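Local coordinates for peptidoglycan synthetase penicillin-binding protein 3 (Bifidobacterium adolescentis, PDB 4YE5) that probably acts as a penicillin-binding transpeptidase that cross-links peptidoglycan strands during cell-wall synthesis, at residues Met347-Tyr360 / Pro386-Phe400. Numbering follows the deposited sequence.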
loop_
_atom_site.group_PDB
_atom_site.type_symbol
_atom_site.label_atom_id
_atom_site.label_comp_id
_atom_site.label_asym_id
_atom_site.label_seq_id
_atom_site.Cartn_x
_atom_site.Cartn_y
_atom_site.Cartn_z
HETATM N N MSE A 347 17.088 -8.588 30.346
HETATM C CA MSE A 347 17.556 -8.961 29.012
HETATM C C MSE A 347 19.080 -8.932 28.944
HETATM O O MSE A 347 19.707 -9.801 28.345
HETATM C CB MSE A 347 16.977 -8.033 27.938
HETATM C CG MSE A 347 15.482 -8.198 27.673
HETATM SE SE MSE A 347 15.022 -9.992 27.073
HETATM C CE MSE A 347 15.659 -9.959 25.230
ATOM N N VAL A 348 19.674 -7.912 29.546
ATOM C CA VAL A 348 21.136 -7.828 29.607
ATOM C C VAL A 348 21.737 -9.008 30.357
ATOM O O VAL A 348 22.710 -9.612 29.903
ATOM C CB VAL A 348 21.584 -6.508 30.250
ATOM C CG1 VAL A 348 23.079 -6.556 30.633
ATOM C CG2 VAL A 348 21.254 -5.349 29.305
ATOM N N ILE A 349 21.155 -9.340 31.501
ATOM C CA ILE A 349 21.620 -10.492 32.259
ATOM C C ILE A 349 21.424 -11.794 31.476
ATOM O O ILE A 349 22.359 -12.576 31.326
ATOM C CB ILE A 349 20.923 -10.595 33.629
ATOM C CG1 ILE A 349 21.290 -9.379 34.483
ATOM C CG2 ILE A 349 21.337 -11.901 34.335
ATOM C CD1 ILE A 349 20.590 -9.309 35.819
ATOM N N ALA A 350 20.214 -12.011 30.963
ATOM C CA ALA A 350 19.909 -13.235 30.222
ATOM C C ALA A 350 20.778 -13.396 28.975
ATOM O O ALA A 350 21.148 -14.503 28.615
ATOM C CB ALA A 350 18.424 -13.272 29.829
ATOM N N GLY A 351 21.095 -12.287 28.317
ATOM C CA GLY A 351 21.774 -12.346 27.036
ATOM C C GLY A 351 23.282 -12.431 27.145
ATOM O O GLY A 351 23.982 -12.336 26.136
ATOM N N ASP A 352 23.769 -12.623 28.368
ATOM C CA ASP A 352 25.203 -12.581 28.681
ATOM C C ASP A 352 26.071 -13.347 27.684
ATOM O O ASP A 352 27.098 -12.833 27.226
ATOM C CB ASP A 352 25.454 -13.111 30.103
ATOM C CG ASP A 352 26.931 -13.101 30.489
ATOM O OD1 ASP A 352 27.644 -12.127 30.153
ATOM O OD2 ASP A 352 27.378 -14.068 31.144
ATOM N N LYS A 353 25.650 -14.567 27.346
ATOM C CA LYS A 353 26.466 -15.455 26.517
ATOM C C LYS A 353 26.162 -15.321 25.020
ATOM O O LYS A 353 26.838 -15.921 24.184
ATOM C CB LYS A 353 26.297 -16.916 26.954
ATOM C CG LYS A 353 26.730 -17.215 28.387
ATOM C CD LYS A 353 28.215 -17.001 28.559
ATOM C CE LYS A 353 28.683 -17.440 29.936
ATOM N NZ LYS A 353 30.142 -17.218 30.086
HETATM N N MSE A 354 25.138 -14.551 24.683
HETATM C CA MSE A 354 24.796 -14.326 23.283
HETATM C C MSE A 354 25.815 -13.391 22.628
HETATM O O MSE A 354 25.930 -12.232 23.023
HETATM C CB MSE A 354 23.404 -13.702 23.187
HETATM C CG MSE A 354 22.747 -13.863 21.831
HETATM SE SE MSE A 354 20.900 -13.223 21.885
HETATM C CE MSE A 354 20.324 -13.973 20.185
ATOM N N THR A 355 26.537 -13.886 21.625
ATOM C CA THR A 355 27.568 -13.086 20.969
ATOM C C THR A 355 26.939 -12.013 20.108
ATOM O O THR A 355 25.783 -12.144 19.711
ATOM C CB THR A 355 28.489 -13.936 20.058
ATOM O OG1 THR A 355 27.753 -14.390 18.913
ATOM C CG2 THR A 355 29.099 -15.140 20.819
ATOM N N ASN A 356 27.707 -10.956 19.831
ATOM C CA ASN A 356 27.306 -9.900 18.898
ATOM C C ASN A 356 26.737 -10.468 17.596
ATOM O O ASN A 356 25.699 -10.021 17.109
ATOM C CB ASN A 356 28.512 -9.010 18.550
ATOM C CG ASN A 356 28.794 -7.945 19.604
ATOM O OD1 ASN A 356 28.178 -7.922 20.665
ATOM N ND2 ASN A 356 29.735 -7.051 19.301
ATOM N N GLU A 357 27.418 -11.462 17.036
ATOM C CA GLU A 357 26.988 -12.037 15.769
ATOM C C GLU A 357 25.620 -12.702 15.894
ATOM O O GLU A 357 24.775 -12.556 15.016
ATOM C CB GLU A 357 28.020 -13.040 15.237
ATOM C CG GLU A 357 27.640 -13.619 13.878
ATOM C CD GLU A 357 28.582 -14.709 13.406
ATOM O OE1 GLU A 357 29.523 -15.048 14.158
ATOM O OE2 GLU A 357 28.379 -15.229 12.285
ATOM N N GLN A 358 25.409 -13.429 16.987
ATOM C CA GLN A 358 24.123 -14.067 17.238
ATOM C C GLN A 358 23.023 -13.030 17.427
ATOM O O GLN A 358 21.926 -13.177 16.886
ATOM C CB GLN A 358 24.208 -14.970 18.468
ATOM C CG GLN A 358 25.063 -16.182 18.240
ATOM C CD GLN A 358 25.368 -16.903 19.523
ATOM O OE1 GLN A 358 25.393 -16.299 20.595
ATOM N NE2 GLN A 358 25.602 -18.206 19.427
ATOM N N ARG A 359 23.319 -11.975 18.187
ATOM C CA ARG A 359 22.347 -10.893 18.367
ATOM C C ARG A 359 21.924 -10.317 17.021
ATOM O O ARG A 359 20.735 -10.246 16.726
ATOM C CB ARG A 359 22.890 -9.793 19.299
ATOM C CG ARG A 359 23.195 -10.300 20.702
ATOM C CD ARG A 359 23.992 -9.296 21.561
ATOM N NE ARG A 359 24.422 -9.928 22.813
ATOM C CZ ARG A 359 24.519 -9.304 23.985
ATOM N NH1 ARG A 359 24.229 -8.013 24.077
ATOM N NH2 ARG A 359 24.899 -9.974 25.070
ATOM N N TYR A 360 22.899 -9.916 16.204
ATOM C CA TYR A 360 22.602 -9.343 14.892
ATOM C C TYR A 360 21.777 -10.334 14.055
ATOM O O TYR A 360 20.782 -9.961 13.432
ATOM C CB TYR A 360 23.899 -9.005 14.139
ATOM C CG TYR A 360 23.636 -8.453 12.750
ATOM C CD1 TYR A 360 23.491 -7.083 12.538
ATOM C CD2 TYR A 360 23.504 -9.305 11.653
ATOM C CE1 TYR A 360 23.231 -6.573 11.273
ATOM C CE2 TYR A 360 23.245 -8.804 10.385
ATOM C CZ TYR A 360 23.115 -7.440 10.201
ATOM O OH TYR A 360 22.848 -6.951 8.942
ATOM N N PRO A 386 25.676 -3.180 11.174
ATOM C CA PRO A 386 26.464 -4.413 11.309
ATOM C C PRO A 386 27.049 -4.535 12.713
ATOM O O PRO A 386 27.426 -3.524 13.310
ATOM C CB PRO A 386 27.581 -4.246 10.268
ATOM C CG PRO A 386 27.557 -2.789 9.865
ATOM C CD PRO A 386 26.125 -2.358 10.034
ATOM N N SER A 387 27.101 -5.753 13.240
ATOM C CA SER A 387 27.515 -5.956 14.626
ATOM C C SER A 387 28.942 -5.495 14.917
ATOM O O SER A 387 29.240 -5.075 16.030
ATOM C CB SER A 387 27.316 -7.413 15.062
ATOM O OG SER A 387 28.079 -8.296 14.266
ATOM N N ASP A 388 29.833 -5.553 13.935
ATOM C CA ASP A 388 31.189 -5.086 14.210
ATOM C C ASP A 388 31.281 -3.561 14.361
ATOM O O ASP A 388 32.302 -3.045 14.793
ATOM C CB ASP A 388 32.223 -5.634 13.207
ATOM C CG ASP A 388 31.843 -5.377 11.760
ATOM O OD1 ASP A 388 30.962 -4.525 11.503
ATOM O OD2 ASP A 388 32.439 -6.032 10.874
ATOM N N SER A 389 30.208 -2.847 14.030
ATOM C CA SER A 389 30.176 -1.397 14.234
ATOM C C SER A 389 29.583 -1.022 15.588
ATOM O O SER A 389 29.572 0.150 15.949
ATOM C CB SER A 389 29.363 -0.699 13.140
ATOM O OG SER A 389 27.968 -0.809 13.396
ATOM N N TRP A 390 29.056 -2.002 16.318
ATOM C CA TRP A 390 28.430 -1.734 17.614
ATOM C C TRP A 390 29.502 -1.389 18.629
ATOM O O TRP A 390 30.628 -1.864 18.526
ATOM C CB TRP A 390 27.679 -2.969 18.124
ATOM C CG TRP A 390 26.502 -3.390 17.282
ATOM C CD1 TRP A 390 25.943 -2.712 16.238
ATOM C CD2 TRP A 390 25.748 -4.598 17.427
ATOM N NE1 TRP A 390 24.878 -3.428 15.721
ATOM C CE2 TRP A 390 24.744 -4.589 16.434
ATOM C CE3 TRP A 390 25.829 -5.686 18.298
ATOM C CZ2 TRP A 390 23.822 -5.633 16.292
ATOM C CZ3 TRP A 390 24.915 -6.718 18.157
ATOM C CH2 TRP A 390 23.929 -6.685 17.157
ATOM N N ASP A 391 29.154 -0.580 19.624
ATOM C CA ASP A 391 30.070 -0.352 20.739
ATOM C C ASP A 391 29.567 -1.134 21.942
ATOM O O ASP A 391 28.564 -1.839 21.841
ATOM C CB ASP A 391 30.243 1.145 21.049
ATOM C CG ASP A 391 28.954 1.817 21.484
ATOM O OD1 ASP A 391 28.232 1.256 22.333
ATOM O OD2 ASP A 391 28.661 2.917 20.971
ATOM N N ARG A 392 30.245 -0.994 23.079
ATOM C CA ARG A 392 29.921 -1.795 24.258
ATOM C C ARG A 392 28.522 -1.549 24.827
ATOM O O ARG A 392 27.981 -2.398 25.537
ATOM C CB ARG A 392 30.982 -1.639 25.357
ATOM C CG ARG A 392 32.322 -2.279 25.018
ATOM C CD ARG A 392 32.174 -3.528 24.140
ATOM N NE ARG A 392 31.927 -4.750 24.906
ATOM C CZ ARG A 392 31.888 -5.972 24.375
ATOM N NH1 ARG A 392 31.655 -7.030 25.145
ATOM N NH2 ARG A 392 32.077 -6.138 23.071
ATOM N N ARG A 393 27.935 -0.399 24.519
ATOM C CA ARG A 393 26.569 -0.129 24.960
ATOM C C ARG A 393 25.501 -0.610 23.963
ATOM O O ARG A 393 24.555 -1.313 24.333
ATOM C CB ARG A 393 26.378 1.356 25.278
ATOM C CG ARG A 393 24.992 1.658 25.829
ATOM C CD ARG A 393 24.898 2.989 26.563
ATOM N NE ARG A 393 23.676 3.018 27.362
ATOM C CZ ARG A 393 23.621 2.717 28.657
ATOM N NH1 ARG A 393 24.724 2.390 29.314
ATOM N NH2 ARG A 393 22.459 2.755 29.302
ATOM N N THR A 394 25.650 -0.232 22.699
ATOM C CA THR A 394 24.635 -0.556 21.699
ATOM C C THR A 394 24.518 -2.062 21.470
ATOM O O THR A 394 23.476 -2.532 21.046
ATOM C CB THR A 394 24.888 0.158 20.354
ATOM O OG1 THR A 394 26.125 -0.301 19.790
ATOM C CG2 THR A 394 24.948 1.682 20.555
ATOM N N ARG A 395 25.581 -2.818 21.756
ATOM C CA ARG A 395 25.501 -4.278 21.644
ATOM C C ARG A 395 24.468 -4.818 22.633
ATOM O O ARG A 395 23.918 -5.899 22.435
ATOM C CB ARG A 395 26.870 -4.941 21.884
ATOM C CG ARG A 395 27.315 -4.927 23.342
ATOM C CD ARG A 395 28.615 -5.692 23.560
ATOM N NE ARG A 395 28.521 -7.104 23.183
ATOM C CZ ARG A 395 28.213 -8.090 24.021
ATOM N NH1 ARG A 395 28.160 -9.345 23.584
ATOM N NH2 ARG A 395 27.960 -7.827 25.297
ATOM N N ASN A 396 24.197 -4.051 23.689
ATOM C CA ASN A 396 23.198 -4.439 24.692
ATOM C C ASN A 396 21.807 -3.845 24.483
ATOM O O ASN A 396 20.787 -4.536 24.635
ATOM C CB ASN A 396 23.717 -4.116 26.097
ATOM C CG ASN A 396 24.687 -5.158 26.597
ATOM O OD1 ASN A 396 24.404 -6.358 26.526
ATOM N ND2 ASN A 396 25.853 -4.718 27.080
ATOM N N THR A 397 21.752 -2.568 24.117
ATOM C CA THR A 397 20.463 -1.921 23.839
ATOM C C THR A 397 19.730 -2.603 22.679
ATOM O O THR A 397 18.500 -2.572 22.602
ATOM C CB THR A 397 20.622 -0.413 23.519
ATOM O OG1 THR A 397 21.410 -0.256 22.338
ATOM C CG2 THR A 397 21.308 0.332 24.681
ATOM N N VAL A 398 20.478 -3.241 21.784
ATOM C CA VAL A 398 19.851 -3.947 20.664
ATOM C C VAL A 398 18.959 -5.094 21.179
ATOM O O VAL A 398 18.018 -5.514 20.500
ATOM C CB VAL A 398 20.913 -4.477 19.661
ATOM C CG1 VAL A 398 21.455 -5.824 20.097
ATOM C CG2 VAL A 398 20.327 -4.578 18.263
ATOM N N LEU A 399 19.247 -5.579 22.387
ATOM C CA LEU A 399 18.449 -6.643 23.006
ATOM C C LEU A 399 17.056 -6.161 23.352
ATOM O O LEU A 399 16.123 -6.958 23.415
ATOM C CB LEU A 399 19.107 -7.159 24.292
ATOM C CG LEU A 399 20.487 -7.810 24.190
ATOM C CD1 LEU A 399 20.953 -8.240 25.585
ATOM C CD2 LEU A 399 20.465 -9.003 23.209
ATOM N N PHE A 400 16.909 -4.864 23.603
ATOM C CA PHE A 400 15.590 -4.353 23.981
ATOM C C PHE A 400 15.009 -3.275 23.065
ATOM O O PHE A 400 14.364 -2.332 23.519
ATOM C CB PHE A 400 15.510 -3.961 25.468
ATOM C CG PHE A 400 16.698 -3.189 25.988
ATOM C CD1 PHE A 400 16.732 -1.801 25.915
ATOM C CD2 PHE A 400 17.748 -3.851 26.607
ATOM C CE1 PHE A 400 17.818 -1.088 26.439
ATOM C CE2 PHE A 400 18.838 -3.152 27.117
ATOM C CZ PHE A 400 18.868 -1.765 27.037
HETATM O O HOH W 1 24.576 -9.098 27.637
HETATM O O HOH W 2 28.395 -11.880 24.793
HETATM O O HOH W 3 27.993 -10.073 27.155
#
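With CG opposite its carbonyl carbon (chi1 -61°) and the chain extended from CG to NE, Arg-359 reaches from helix 356-365 to the backbone of 394-397; Arg-395, bent at chi3 (-60°), places NH1 of its guanidinium over one face of the Arg-359 guanidinium, off toward the rim. Arg-359 NH1 donates to Arg-395 O at 2.7 Å and, almost straight, to Asn-396 OD1 at 3.0 Å, approaching both oxygens from above their carbonyl planes. NE of the same arginine bonds Met-354 O at 2.8 Å, and its NH2 meets a water that also joins Val-348 O to Asn-396 OD1, so bonds along several edges fix the buried group's rotation. Leu-399 CD1 lies over the face opposite Arg-395. The guanidinium planes are 31° apart, and Arg-359 NH2 lies 3.6 Å from Arg-395 NH1; carbonyls and waters around them probably offset the like charges. Arg-395 NE in turn donates to Asn-356 OD1 at 2.7 Å.

Within the transpeptidase domain, this network ties the Thr-355/Gln-358 capping-box end of helix 356-365 to the short helical turn around 394-397, entered through an Asp-391/Thr-394 capping box. Trp-390 presents its ring edge to Arg-359 CB, while its CH2 packs 3.8 Å from Tyr-360 CB. At the other end, Val-348 CG2 touches the edge of the Phe-400 ring, and selenomethionine Met-347 packs its CB against Leu-399 and, beyond the two segments, rests on helix 290-299, touching Lys-290 of a probable SxxK motif.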